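Local coordinates for hypothetical protein (Parabacteroides merdae, PDB 4OO3) that probably acts as a nucleotide-dependent oxidoreductase, joining an NAD-binding Rossmann fold to a C-terminal oxidoreductase domain, although its substrate is not established, at residues Glu11-Thr16 against Gln34-Val39; Gly112-Ser117 against Lys141-Tyr146; Lys119-Asn124 against Leu145-Thr150; Gln126-Leu131 against Lys426-Thr431. All blocks are in the same frame, centred on the assembly; numbering follows the deposited sequence.

Interaction 1: residues Glu11-Thr16 against Gln34-Val39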
loop_
_atom_site.group_PDB
_atom_site.type_symbol
_atom_site.label_atom_id
_atom_site.label_comp_id
_atom_site.label_asym_id
_atom_site.label_seq_id
_atom_site.Cartn_x
_atom_site.Cartn_y
_atom_site.Cartn_z
ATOM N N GLU A 11 24.607 -9.204 7.120
ATOM C CA GLU A 11 24.795 -9.480 5.689
ATOM C C GLU A 11 24.080 -8.458 4.799
ATOM O O GLU A 11 24.564 -8.120 3.720
ATOM C CB GLU A 11 24.322 -10.899 5.342
ATOM C CG GLU A 11 22.808 -11.091 5.365
ATOM C CD GLU A 11 22.376 -12.500 4.995
ATOM O OE1 GLU A 11 23.247 -13.364 4.795
ATOM O OE2 GLU A 11 21.153 -12.746 4.900
ATOM N N VAL A 12 22.924 -7.982 5.251
ATOM C CA VAL A 12 22.164 -6.976 4.515
ATOM C C VAL A 12 22.707 -5.602 4.871
ATOM O O VAL A 12 22.788 -5.250 6.048
ATOM C CB VAL A 12 20.660 -7.051 4.848
ATOM C CG1 VAL A 12 19.910 -5.838 4.306
ATOM C CG2 VAL A 12 20.069 -8.344 4.305
ATOM N N LYS A 13 23.081 -4.838 3.848
ATOM C CA LYS A 13 23.663 -3.512 4.028
ATOM C C LYS A 13 22.780 -2.476 3.369
ATOM O O LYS A 13 22.760 -2.368 2.143
ATOM C CB LYS A 13 25.060 -3.446 3.412
ATOM C CG LYS A 13 26.171 -3.955 4.312
ATOM C CD LYS A 13 26.825 -5.209 3.776
ATOM C CE LYS A 13 27.965 -5.645 4.683
ATOM N NZ LYS A 13 28.985 -6.426 3.938
ATOM N N LEU A 14 22.078 -1.692 4.180
ATOM C CA LEU A 14 21.058 -0.769 3.678
ATOM C C LEU A 14 21.614 0.529 3.100
ATOM O O LEU A 14 22.516 1.138 3.658
ATOM C CB LEU A 14 20.061 -0.395 4.784
ATOM C CG LEU A 14 19.225 -1.490 5.435
ATOM C CD1 LEU A 14 18.218 -0.855 6.389
ATOM C CD2 LEU A 14 18.532 -2.347 4.389
ATOM N N ILE A 15 21.040 0.936 1.977
ATOM C CA ILE A 15 21.225 2.265 1.429
ATOM C C ILE A 15 19.876 2.949 1.490
ATOM O O ILE A 15 18.886 2.388 1.062
ATOM C CB ILE A 15 21.639 2.224 -0.050
ATOM C CG1 ILE A 15 22.946 1.449 -0.226
ATOM C CG2 ILE A 15 21.756 3.640 -0.594
ATOM C CD1 ILE A 15 23.263 1.105 -1.667
ATOM N N THR A 16 19.830 4.162 2.005
ATOM C CA THR A 16 18.590 4.906 1.994
ATOM C C THR A 16 18.745 6.043 1.008
ATOM O O THR A 16 19.561 6.926 1.209
ATOM C CB THR A 16 18.241 5.409 3.398
ATOM O OG1 THR A 16 18.325 4.312 4.317
ATOM C CG2 THR A 16 16.828 5.991 3.424
ATOM N N GLN A 34 19.918 -9.730 10.504
ATOM C CA GLN A 34 20.440 -9.692 9.134
ATOM C C GLN A 34 20.988 -8.332 8.740
ATOM O O GLN A 34 21.874 -8.245 7.895
ATOM C CB GLN A 34 19.343 -10.038 8.125
ATOM C CG GLN A 34 19.222 -11.504 7.772
ATOM C CD GLN A 34 18.036 -11.747 6.863
ATOM O OE1 GLN A 34 16.898 -11.532 7.267
ATOM N NE2 GLN A 34 18.294 -12.181 5.630
ATOM N N VAL A 35 20.436 -7.268 9.315
ATOM C CA VAL A 35 20.748 -5.925 8.848
ATOM C C VAL A 35 21.899 -5.295 9.628
ATOM O O VAL A 35 21.826 -5.109 10.850
ATOM C CB VAL A 35 19.512 -5.011 8.876
ATOM C CG1 VAL A 35 19.857 -3.655 8.281
ATOM C CG2 VAL A 35 18.379 -5.647 8.083
ATOM N N SER A 36 22.961 -4.976 8.895
ATOM C CA SER A 36 24.140 -4.327 9.460
ATOM C C SER A 36 23.738 -2.994 10.059
ATOM O O SER A 36 22.901 -2.285 9.499
ATOM C CB SER A 36 25.200 -4.125 8.373
ATOM O OG SER A 36 26.014 -3.005 8.644
ATOM N N LYS A 37 24.335 -2.659 11.201
ATOM C CA LYS A 37 24.034 -1.398 11.880
ATOM C C LYS A 37 24.465 -0.167 11.091
ATOM O O LYS A 37 23.907 0.910 11.294
ATOM C CB LYS A 37 24.666 -1.364 13.265
ATOM C CG LYS A 37 23.763 -1.895 14.362
ATOM C CD LYS A 37 23.509 -3.387 14.255
ATOM C CE LYS A 37 22.594 -3.829 15.382
ATOM N NZ LYS A 37 22.537 -5.304 15.522
ATOM N N ASP A 38 25.442 -0.331 10.199
ATOM C CA ASP A 38 25.929 0.762 9.358
ATOM C C ASP A 38 24.996 0.926 8.175
ATOM O O ASP A 38 24.817 0.002 7.385
ATOM C CB ASP A 38 27.354 0.491 8.852
ATOM C CG ASP A 38 28.397 0.515 9.964
ATOM O OD1 ASP A 38 28.198 1.192 10.991
ATOM O OD2 ASP A 38 29.445 -0.141 9.802
ATOM N N VAL A 39 24.407 2.107 8.061
ATOM C CA VAL A 39 23.445 2.394 7.015
ATOM C C VAL A 39 23.916 3.605 6.209
ATOM O O VAL A 39 24.295 4.629 6.768
ATOM C CB VAL A 39 22.044 2.640 7.616
ATOM C CG1 VAL A 39 21.044 3.074 6.544
ATOM C CG2 VAL A 39 21.557 1.385 8.332
HETATM O O HOH W 1 22.869 -1.681 6.955
#
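Glu11 OE2 is gripped by two N-H groups, the side-chain amide of Gln34 and the backbone N of Gly7. Gln34 NE2 lies 3.0 Å from Glu11 OE2, and the bond is almost straight (176° at the hydrogen), meeting the oxygen nearly in line with its C-O bond. The two side chains run next to each other in the same direction, both extended beyond CG, while their carboxylate and amide planes are turned 57° apart. Gln34 NE2 has a second acceptor in Leu407 O.

Next to this pair the backbones form a single bridge, Val12 to Val35. Val12 N donates to Gln34 O at 2.9 Å, and Ser36 N returns a bond to Val12 O. Beyond it the backbones no longer bond directly, and one water bridges them: it accepts from Leu14 N and donates to Ser36 O and Asp38 O, the last two both 2.6 Å from the water oxygen. Ser36 OG accepts from Asp38 N, 3.1 Å away, an ST turn, consistent with a locally held bend at Lys37.

Apolar contacts accompany these bonds. Val35 CG1, anti to the backbone N (chi1 -176°), comes within 3.6 Å of Leu14 CG, where the two side chains cross nearly at a right angle. Val39 CG1 rests 4.0 Å from Leu14 CB.

The contact thus opens the pairing of strands 14-17 and 38-43, which flank helix 22-26 in a beta-alpha-beta unit. Strand 14-17 also bonds to 91-94 on its other side, and helix 395-412 packs on Val12 and Val35.

Interaction 2: residues Gly112-Ser117 against Lys141-Tyr146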
loop_
_atom_site.group_PDB
_atom_site.type_symbol
_atom_site.label_atom_id
_atom_site.label_comp_id
_atom_site.label_asym_id
_atom_site.label_seq_id
_atom_site.Cartn_x
_atom_site.Cartn_y
_atom_site.Cartn_z
ATOM N N GLY A 112 23.362 -3.774 -9.527
ATOM C CA GLY A 112 23.355 -5.055 -8.820
ATOM C C GLY A 112 22.864 -4.956 -7.389
ATOM O O GLY A 112 23.125 -5.842 -6.586
ATOM N N ILE A 113 22.140 -3.881 -7.081
ATOM C CA ILE A 113 21.636 -3.617 -5.730
ATOM C C ILE A 113 20.141 -3.935 -5.638
ATOM O O ILE A 113 19.344 -3.416 -6.426
ATOM C CB ILE A 113 21.894 -2.143 -5.339
ATOM C CG1 ILE A 113 23.405 -1.867 -5.343
ATOM C CG2 ILE A 113 21.291 -1.821 -3.980
ATOM C CD1 ILE A 113 23.780 -0.406 -5.210
ATOM N N ASN A 114 19.769 -4.787 -4.676
ATOM C CA ASN A 114 18.359 -5.166 -4.466
ATOM C C ASN A 114 17.561 -3.958 -4.020
ATOM O O ASN A 114 18.134 -3.018 -3.477
ATOM C CB ASN A 114 18.230 -6.251 -3.397
ATOM C CG ASN A 114 18.967 -7.530 -3.755
ATOM O OD1 ASN A 114 18.461 -8.372 -4.492
ATOM N ND2 ASN A 114 20.154 -7.694 -3.206
ATOM N N VAL A 115 16.245 -3.973 -4.229
ATOM C CA VAL A 115 15.420 -2.797 -3.913
ATOM C C VAL A 115 14.110 -3.144 -3.204
ATOM O O VAL A 115 13.313 -3.938 -3.701
ATOM C CB VAL A 115 15.087 -1.998 -5.190
ATOM C CG1 VAL A 115 14.191 -0.804 -4.878
ATOM C CG2 VAL A 115 16.359 -1.544 -5.880
ATOM N N LEU A 116 13.900 -2.534 -2.044
ATOM C CA LEU A 116 12.592 -2.514 -1.395
ATOM C C LEU A 116 12.057 -1.088 -1.521
ATOM O O LEU A 116 12.621 -0.146 -0.964
ATOM C CB LEU A 116 12.697 -2.917 0.085
ATOM C CG LEU A 116 11.401 -2.964 0.903
ATOM C CD1 LEU A 116 10.468 -4.043 0.372
ATOM C CD2 LEU A 116 11.699 -3.219 2.370
ATOM N N SER A 117 10.964 -0.928 -2.256
ATOM C CA SER A 117 10.374 0.386 -2.448
ATOM C C SER A 117 8.975 0.407 -1.887
ATOM O O SER A 117 8.221 -0.547 -2.040
ATOM C CB SER A 117 10.319 0.724 -3.935
ATOM O OG SER A 117 9.545 1.890 -4.163
ATOM N N LYS A 141 19.727 -10.064 -13.553
ATOM C CA LYS A 141 20.810 -10.001 -12.564
ATOM C C LYS A 141 20.581 -10.814 -11.304
ATOM O O LYS A 141 21.382 -10.737 -10.383
ATOM C CB LYS A 141 21.060 -8.553 -12.162
ATOM C CG LYS A 141 21.538 -7.704 -13.313
ATOM C CD LYS A 141 21.927 -6.325 -12.843
ATOM C CE LYS A 141 22.784 -5.639 -13.886
ATOM N NZ LYS A 141 24.221 -6.027 -13.798
ATOM N N ASN A 142 19.506 -11.594 -11.256
ATOM C CA ASN A 142 19.162 -12.360 -10.056
ATOM C C ASN A 142 19.164 -11.516 -8.786
ATOM O O ASN A 142 19.725 -11.911 -7.764
ATOM C CB ASN A 142 20.086 -13.570 -9.901
ATOM C CG ASN A 142 19.792 -14.648 -10.921
ATOM O OD1 ASN A 142 20.645 -15.003 -11.733
ATOM N ND2 ASN A 142 18.565 -15.164 -10.895
ATOM N N ILE A 143 18.532 -10.347 -8.867
ATOM C CA ILE A 143 18.279 -9.514 -7.697
ATOM C C ILE A 143 16.774 -9.286 -7.585
ATOM O O ILE A 143 16.013 -9.603 -8.502
ATOM C CB ILE A 143 19.068 -8.176 -7.734
ATOM C CG1 ILE A 143 18.789 -7.379 -9.012
ATOM C CG2 ILE A 143 20.565 -8.444 -7.607
ATOM C CD1 ILE A 143 19.486 -6.037 -9.059
HETATM N N MSE A 144 16.350 -8.756 -6.452
HETATM C CA MSE A 144 14.943 -8.608 -6.170
HETATM C C MSE A 144 14.530 -7.170 -6.198
HETATM O O MSE A 144 15.257 -6.298 -5.733
HETATM C CB MSE A 144 14.646 -9.152 -4.787
HETATM C CG MSE A 144 14.165 -10.592 -4.882
HETATM SE SE MSE A 144 13.984 -11.281 -3.053
HETATM C CE MSE A 144 12.726 -9.914 -2.448
ATOM N N LEU A 145 13.352 -6.933 -6.764
ATOM C CA LEU A 145 12.638 -5.667 -6.648
ATOM C C LEU A 145 11.311 -5.989 -5.972
ATOM O O LEU A 145 10.592 -6.873 -6.423
ATOM C CB LEU A 145 12.399 -5.051 -8.041
ATOM C CG LEU A 145 11.491 -3.816 -8.133
ATOM C CD1 LEU A 145 11.975 -2.685 -7.230
ATOM C CD2 LEU A 145 11.407 -3.335 -9.570
ATOM N N TYR A 146 10.988 -5.281 -4.895
ATOM C CA TYR A 146 9.769 -5.561 -4.132
ATOM C C TYR A 146 9.142 -4.275 -3.630
ATOM O O TYR A 146 9.859 -3.329 -3.301
ATOM C CB TYR A 146 10.101 -6.460 -2.945
ATOM C CG TYR A 146 8.941 -7.259 -2.400
ATOM C CD1 TYR A 146 8.138 -8.012 -3.242
ATOM C CD2 TYR A 146 8.676 -7.305 -1.036
ATOM C CE1 TYR A 146 7.086 -8.763 -2.749
ATOM C CE2 TYR A 146 7.620 -8.055 -0.537
ATOM C CZ TYR A 146 6.832 -8.777 -1.404
ATOM O OH TYR A 146 5.789 -9.529 -0.939
#
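Asn114 OD1 receives Met144 N at 2.9 Å, in the carbonyl plane and on a lone pair. Asn114 CG is anti to the carbonyl carbon (chi1 -60°), and its oxygen also presses against Ile143 CB, 3.3 Å from OD1. In the next bonds the backbones pair directly: Val115 N to Met144 O, Tyr146 N to Val115 O, and Ser117 N to Tyr146 O at 2.8 Å, a parallel pattern with Val115 opposite Leu145 and Leu116 opposite Tyr146.

Each of these pairs sends its side chains the same way. Val115 CG1 meets Leu145 CD1 at 3.7 Å on one face of the sheet; on the other, Leu116 CD1 sits at the edge of the Tyr146 ring, 4.0 Å from CD2. Before the strands, Ile143 CD1 lies 3.7 Å from Ile113 O.

Farther out, Asn90 O takes a bond from Asn114 ND2, and Glu419 OE2 is hydrogen-bonded to Tyr146 OH. Helix 395-412 covers the Leu116-Tyr146 face, helices 98-110 and 125-140 the Val115-Leu145 face. Strand 114-117, helix 125-140 and strand 145-147 follow one another as a beta-alpha-beta crossover of the Rossmann fold.

The Asn114 amide therefore bonds through both its ends, and its oxygen does for Met144 N what a main-chain carbonyl does for Tyr146 N.

Interaction 3: residues Lys119-Asn124 against Leu145-Thr150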
loop_
_atom_site.group_PDB
_atom_site.type_symbol
_atom_site.label_atom_id
_atom_site.label_comp_id
_atom_site.label_asym_id
_atom_site.label_seq_id
_atom_site.Cartn_x
_atom_site.Cartn_y
_atom_site.Cartn_z
ATOM N N LYS A 119 5.154 1.737 -2.194
ATOM C CA LYS A 119 4.278 2.083 -3.307
ATOM C C LYS A 119 4.179 3.604 -3.481
ATOM O O LYS A 119 4.471 4.359 -2.552
ATOM C CB LYS A 119 2.883 1.477 -3.108
ATOM C CG LYS A 119 2.296 1.626 -1.700
ATOM C CD LYS A 119 1.124 2.582 -1.618
ATOM C CE LYS A 119 1.539 4.032 -1.698
ATOM N NZ LYS A 119 0.523 4.879 -1.033
ATOM N N PRO A 120 3.797 4.070 -4.683
ATOM C CA PRO A 120 3.682 3.358 -5.948
ATOM C C PRO A 120 5.000 3.410 -6.711
ATOM O O PRO A 120 5.613 4.480 -6.807
ATOM C CB PRO A 120 2.617 4.162 -6.700
ATOM C CG PRO A 120 2.774 5.548 -6.194
ATOM C CD PRO A 120 3.331 5.469 -4.801
HETATM N N MSE A 121 5.420 2.269 -7.254
HETATM C CA MSE A 121 6.664 2.170 -8.043
HETATM C C MSE A 121 6.531 2.736 -9.428
HETATM O O MSE A 121 7.528 2.889 -10.126
HETATM C CB MSE A 121 7.124 0.708 -8.108
HETATM C CG MSE A 121 7.481 0.229 -6.704
HETATM SE SE MSE A 121 8.658 -1.348 -6.801
HETATM C CE MSE A 121 7.312 -2.583 -7.512
ATOM N N ALA A 122 5.305 3.039 -9.848
ATOM C CA ALA A 122 5.066 3.793 -11.084
ATOM C C ALA A 122 3.803 4.633 -10.928
ATOM O O ALA A 122 2.831 4.160 -10.332
ATOM C CB ALA A 122 4.937 2.857 -12.276
ATOM N N ILE A 123 3.831 5.862 -11.464
ATOM C CA ILE A 123 2.723 6.827 -11.344
ATOM C C ILE A 123 2.087 7.241 -12.683
ATOM O O ILE A 123 1.217 8.113 -12.714
ATOM C CB ILE A 123 3.162 8.112 -10.601
ATOM C CG1 ILE A 123 4.222 8.883 -11.395
ATOM C CG2 ILE A 123 3.672 7.778 -9.214
ATOM C CD1 ILE A 123 4.599 10.214 -10.771
ATOM N N ASN A 124 2.540 6.627 -13.772
ATOM C CA ASN A 124 1.975 6.835 -15.100
ATOM C C ASN A 124 2.501 5.784 -16.086
ATOM O O ASN A 124 3.375 4.977 -15.743
ATOM C CB ASN A 124 2.244 8.258 -15.621
ATOM C CG ASN A 124 3.714 8.633 -15.598
ATOM O OD1 ASN A 124 4.588 7.836 -15.931
ATOM N ND2 ASN A 124 3.989 9.865 -15.221
ATOM N N LEU A 145 13.352 -6.933 -6.764
ATOM C CA LEU A 145 12.638 -5.667 -6.648
ATOM C C LEU A 145 11.311 -5.989 -5.972
ATOM O O LEU A 145 10.592 -6.873 -6.423
ATOM C CB LEU A 145 12.399 -5.051 -8.041
ATOM C CG LEU A 145 11.491 -3.816 -8.133
ATOM C CD1 LEU A 145 11.975 -2.685 -7.230
ATOM C CD2 LEU A 145 11.407 -3.335 -9.570
ATOM N N TYR A 146 10.988 -5.281 -4.895
ATOM C CA TYR A 146 9.769 -5.561 -4.132
ATOM C C TYR A 146 9.142 -4.275 -3.630
ATOM O O TYR A 146 9.859 -3.329 -3.301
ATOM C CB TYR A 146 10.101 -6.460 -2.945
ATOM C CG TYR A 146 8.941 -7.259 -2.400
ATOM C CD1 TYR A 146 8.138 -8.012 -3.242
ATOM C CD2 TYR A 146 8.676 -7.305 -1.036
ATOM C CE1 TYR A 146 7.086 -8.763 -2.749
ATOM C CE2 TYR A 146 7.620 -8.055 -0.537
ATOM C CZ TYR A 146 6.832 -8.777 -1.404
ATOM O OH TYR A 146 5.789 -9.529 -0.939
ATOM N N ASP A 147 7.813 -4.231 -3.588
ATOM C CA ASP A 147 7.131 -3.126 -2.924
ATOM C C ASP A 147 6.447 -3.559 -1.624
ATOM O O ASP A 147 6.519 -4.713 -1.226
ATOM C CB ASP A 147 6.200 -2.344 -3.879
ATOM C CG ASP A 147 5.036 -3.163 -4.418
ATOM O OD1 ASP A 147 4.800 -4.314 -3.981
ATOM O OD2 ASP A 147 4.335 -2.613 -5.295
ATOM N N ILE A 148 5.811 -2.608 -0.955
ATOM C CA ILE A 148 5.349 -2.793 0.404
ATOM C C ILE A 148 3.818 -2.751 0.476
ATOM O O ILE A 148 3.223 -1.680 0.627
ATOM C CB ILE A 148 5.985 -1.721 1.314
ATOM C CG1 ILE A 148 7.515 -1.809 1.204
ATOM C CG2 ILE A 148 5.528 -1.909 2.758
ATOM C CD1 ILE A 148 8.264 -0.635 1.799
HETATM N N MSE A 149 3.203 -3.930 0.355
HETATM C CA MSE A 149 1.753 -4.097 0.445
HETATM C C MSE A 149 1.385 -4.499 1.861
HETATM O O MSE A 149 1.243 -5.678 2.175
HETATM C CB MSE A 149 1.281 -5.163 -0.550
HETATM C CG MSE A 149 1.606 -4.809 -1.997
HETATM SE SE MSE A 149 0.502 -3.289 -2.579
HETATM C CE MSE A 149 1.852 -1.872 -2.570
ATOM N N THR A 150 1.208 -3.507 2.722
ATOM C CA THR A 150 0.927 -3.743 4.138
ATOM C C THR A 150 -0.449 -4.371 4.433
ATOM O O THR A 150 -0.590 -5.140 5.383
ATOM C CB THR A 150 1.045 -2.426 4.923
ATOM O OG1 THR A 150 0.296 -1.403 4.255
ATOM C CG2 THR A 150 2.499 -1.989 5.020
#
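Met121, present as selenomethionine, packs firmly onto strand 145-147, its SE 3.6 Å from Leu145 CD1 and its methyl CE 3.7 Å from Asp147 OD2. The side chains of Met121 and Leu145 lie alongside one another, pointing opposite ways, while Asp147 lies across the Met121 chain. A bend at the last torsion (chi3 -69°) swings Met121 CE onto the aspartate, 3.8 Å from Asp147 CB.

The polar end of Asp147 is claimed from elsewhere: Asp147 OD2 takes a hydrogen bond from Tyr427 OH and a salt bridge from Lys426, both on helix 419-439. Tyr427 OH is also bonded to Met121 N, so one hydroxyl links the two segments indirectly. No hydrogen bond joins them directly.

The Lys119 end is sparser, and Lys119 itself is partly exposed, whereas Met121 is buried. Here Met149 CE comes crosswise against the root of the lysine, 3.5 Å from Lys119 CB and 3.6 Å from Lys119 CG. The rest of the chain, bent at chi2 and chi3, leads away from 145-150 and ends in a salt bridge to Asp218, close to His222 on helix 220-231.

A lysine followed by a cis-bonded proline, Lys119-Pro120, just after a Rossmann strand resembles the Glu-Lys-Pro motif of Gfo/Idh/MocA-type oxidoreductases. By that likeness the lysine, with Asp218 and His222 nearby, probably lines the cleft between the nucleotide-binding and C-terminal domains.

Interaction 4: residues Gln126-Leu131 against Lys426-Thr431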
loop_
_atom_site.group_PDB
_atom_site.type_symbol
_atom_site.label_atom_id
_atom_site.label_comp_id
_atom_site.label_asym_id
_atom_site.label_seq_id
_atom_site.Cartn_x
_atom_site.Cartn_y
_atom_site.Cartn_z
ATOM N N GLN A 126 4.346 6.009 -18.785
ATOM C CA GLN A 126 5.765 6.149 -19.084
ATOM C C GLN A 126 6.588 5.445 -18.009
ATOM O O GLN A 126 7.448 4.625 -18.324
ATOM C CB GLN A 126 6.153 7.626 -19.186
ATOM C CG GLN A 126 7.636 7.881 -19.405
ATOM C CD GLN A 126 7.976 9.362 -19.431
ATOM O OE1 GLN A 126 7.858 10.020 -20.466
ATOM N NE2 GLN A 126 8.414 9.893 -18.288
ATOM N N SER A 127 6.313 5.753 -16.742
ATOM C CA SER A 127 7.034 5.128 -15.637
ATOM C C SER A 127 6.722 3.631 -15.513
ATOM O O SER A 127 7.585 2.865 -15.085
ATOM C CB SER A 127 6.785 5.861 -14.307
ATOM O OG SER A 127 5.419 6.191 -14.112
ATOM N N PHE A 128 5.516 3.212 -15.900
ATOM C CA PHE A 128 5.177 1.784 -15.935
ATOM C C PHE A 128 6.069 1.006 -16.904
ATOM O O PHE A 128 6.520 -0.097 -16.592
ATOM C CB PHE A 128 3.714 1.557 -16.323
ATOM C CG PHE A 128 3.361 0.100 -16.500
ATOM C CD1 PHE A 128 3.263 -0.741 -15.396
ATOM C CD2 PHE A 128 3.165 -0.438 -17.763
ATOM C CE1 PHE A 128 2.947 -2.080 -15.545
ATOM C CE2 PHE A 128 2.850 -1.783 -17.917
ATOM C CZ PHE A 128 2.743 -2.604 -16.807
ATOM N N LYS A 129 6.302 1.582 -18.080
ATOM C CA LYS A 129 7.202 0.988 -19.068
ATOM C C LYS A 129 8.600 0.844 -18.472
ATOM O O LYS A 129 9.240 -0.196 -18.612
ATOM C CB LYS A 129 7.240 1.841 -20.343
ATOM C CG LYS A 129 7.527 1.056 -21.616
ATOM C CD LYS A 129 6.831 1.687 -22.820
ATOM C CE LYS A 129 6.795 0.761 -24.031
ATOM N NZ LYS A 129 8.080 0.758 -24.778
ATOM N N LEU A 130 9.056 1.890 -17.789
ATOM C CA LEU A 130 10.348 1.865 -17.098
ATOM C C LEU A 130 10.381 0.783 -16.003
ATOM O O LEU A 130 11.407 0.133 -15.795
ATOM C CB LEU A 130 10.658 3.251 -16.501
ATOM C CG LEU A 130 12.105 3.526 -16.070
ATOM C CD1 LEU A 130 13.062 3.369 -17.243
ATOM C CD2 LEU A 130 12.229 4.912 -15.450
ATOM N N LEU A 131 9.253 0.583 -15.323
ATOM C CA LEU A 131 9.163 -0.399 -14.242
ATOM C C LEU A 131 9.226 -1.817 -14.776
ATOM O O LEU A 131 9.723 -2.704 -14.096
ATOM C CB LEU A 131 7.872 -0.214 -13.446
ATOM C CG LEU A 131 7.628 -1.133 -12.242
ATOM C CD1 LEU A 131 8.673 -0.900 -11.164
ATOM C CD2 LEU A 131 6.237 -0.916 -11.675
ATOM N N LYS A 426 -0.919 -5.044 -11.329
ATOM C CA LYS A 426 -1.420 -4.027 -10.430
ATOM C C LYS A 426 -1.130 -2.644 -10.988
ATOM O O LYS A 426 -2.037 -1.816 -11.114
ATOM C CB LYS A 426 -0.732 -4.186 -9.076
ATOM C CG LYS A 426 -1.234 -3.286 -7.970
ATOM C CD LYS A 426 -0.110 -2.846 -7.041
ATOM C CE LYS A 426 0.711 -4.002 -6.511
ATOM N NZ LYS A 426 1.869 -3.583 -5.697
ATOM N N TYR A 427 0.141 -2.400 -11.303
ATOM C CA TYR A 427 0.579 -1.104 -11.817
ATOM C C TYR A 427 0.068 -0.832 -13.231
ATOM O O TYR A 427 -0.169 0.327 -13.590
ATOM C CB TYR A 427 2.108 -0.963 -11.744
ATOM C CG TYR A 427 2.597 -0.766 -10.337
ATOM C CD1 TYR A 427 2.270 0.384 -9.636
ATOM C CD2 TYR A 427 3.368 -1.733 -9.696
ATOM C CE1 TYR A 427 2.688 0.567 -8.334
ATOM C CE2 TYR A 427 3.795 -1.558 -8.397
ATOM C CZ TYR A 427 3.448 -0.404 -7.723
ATOM O OH TYR A 427 3.870 -0.202 -6.435
ATOM N N TYR A 428 -0.113 -1.881 -14.030
ATOM C CA TYR A 428 -0.781 -1.722 -15.322
ATOM C C TYR A 428 -2.186 -1.172 -15.105
ATOM O O TYR A 428 -2.609 -0.238 -15.790
ATOM C CB TYR A 428 -0.865 -3.046 -16.088
ATOM C CG TYR A 428 -1.681 -2.930 -17.361
ATOM C CD1 TYR A 428 -1.131 -2.386 -18.514
ATOM C CD2 TYR A 428 -3.004 -3.341 -17.401
ATOM C CE1 TYR A 428 -1.871 -2.268 -19.680
ATOM C CE2 TYR A 428 -3.757 -3.227 -18.563
ATOM C CZ TYR A 428 -3.185 -2.688 -19.698
ATOM O OH TYR A 428 -3.935 -2.569 -20.848
ATOM N N THR A 429 -2.903 -1.752 -14.143
ATOM C CA THR A 429 -4.260 -1.312 -13.825
ATOM C C THR A 429 -4.293 0.171 -13.434
ATOM O O THR A 429 -5.070 0.944 -14.000
ATOM C CB THR A 429 -4.898 -2.183 -12.715
ATOM O OG1 THR A 429 -4.757 -3.576 -13.047
ATOM C CG2 THR A 429 -6.376 -1.865 -12.560
ATOM N N THR A 430 -3.435 0.582 -12.501
ATOM C CA THR A 430 -3.483 1.961 -12.002
ATOM C C THR A 430 -3.058 3.002 -13.033
ATOM O O THR A 430 -3.741 4.016 -13.199
ATOM C CB THR A 430 -2.637 2.162 -10.743
ATOM O OG1 THR A 430 -1.284 1.778 -10.998
ATOM C CG2 THR A 430 -3.202 1.341 -9.580
ATOM N N THR A 431 -1.940 2.767 -13.714
ATOM C CA THR A 431 -1.441 3.742 -14.694
ATOM C C THR A 431 -2.342 3.851 -15.936
ATOM O O THR A 431 -2.503 4.936 -16.491
ATOM C CB THR A 431 0.006 3.439 -15.110
ATOM O OG1 THR A 431 0.097 2.105 -15.625
ATOM C CG2 THR A 431 0.941 3.593 -13.919
#
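Phe128 CG stands anti to its backbone N (chi1 174°), pointing toward the facing helix, where the ring reaches the base of Tyr428, whose own CG is also anti to N (chi1 174°). Phe128 CE1 comes within 3.4 Å of Tyr428 N, and Tyr428 CA lies over one face of the ring, displaced toward its rim. Phe128 CZ touches Tyr428 CB at 3.7 Å. Tyr427 CB meets the same ring at its edge, 3.8 Å from Phe128 CD1.

The two helical segments run nearly antiparallel, at 168°, with axes 10.0 Å apart. One belongs to helix 125-140, the crossover helix of the Rossmann fold; the other to helix 419-439, near the end of the chain, which packs on it.

One turn further on, Leu131 CD2 reaches the Tyr427 ring, 3.6 Å from Tyr427 CD2, the leucine lying across the tyrosine. Toward the other end Thr431 OG1 lies 3.7 Å from Phe128 CB. The Thr431 hydroxyl donates back within its own helix, to Tyr427 O, 2.7 Å from Thr431 OG1. That oxygen also accepts from Thr431 N, the two donors approaching from opposite faces of the carbonyl plane. Tyr239 adds an edge-to-face contact with Phe128 and stacks on Tyr428.

From the N terminus, interaction 1 closes the first loop, around helix 22-26, before the others open. Interaction 2 follows in series on the same parallel sheet and touches it through Ile15 and Ile113. Interactions 2 and 3 both close over helix 125-140 and end on the same strand, sharing Leu145 and Tyr146: one pairs the strand, the other seats the 119-124 loop against it. Interaction 4 starts within both and closes 295 residues later, crossing them and binding the crossover helix to helix 419-439. Leu145 packs on Leu131 between interactions 2 and 4, and Asp147 ties interaction 3 to interaction 4, so Rossmann sheet, loop and C-terminal helix meet there.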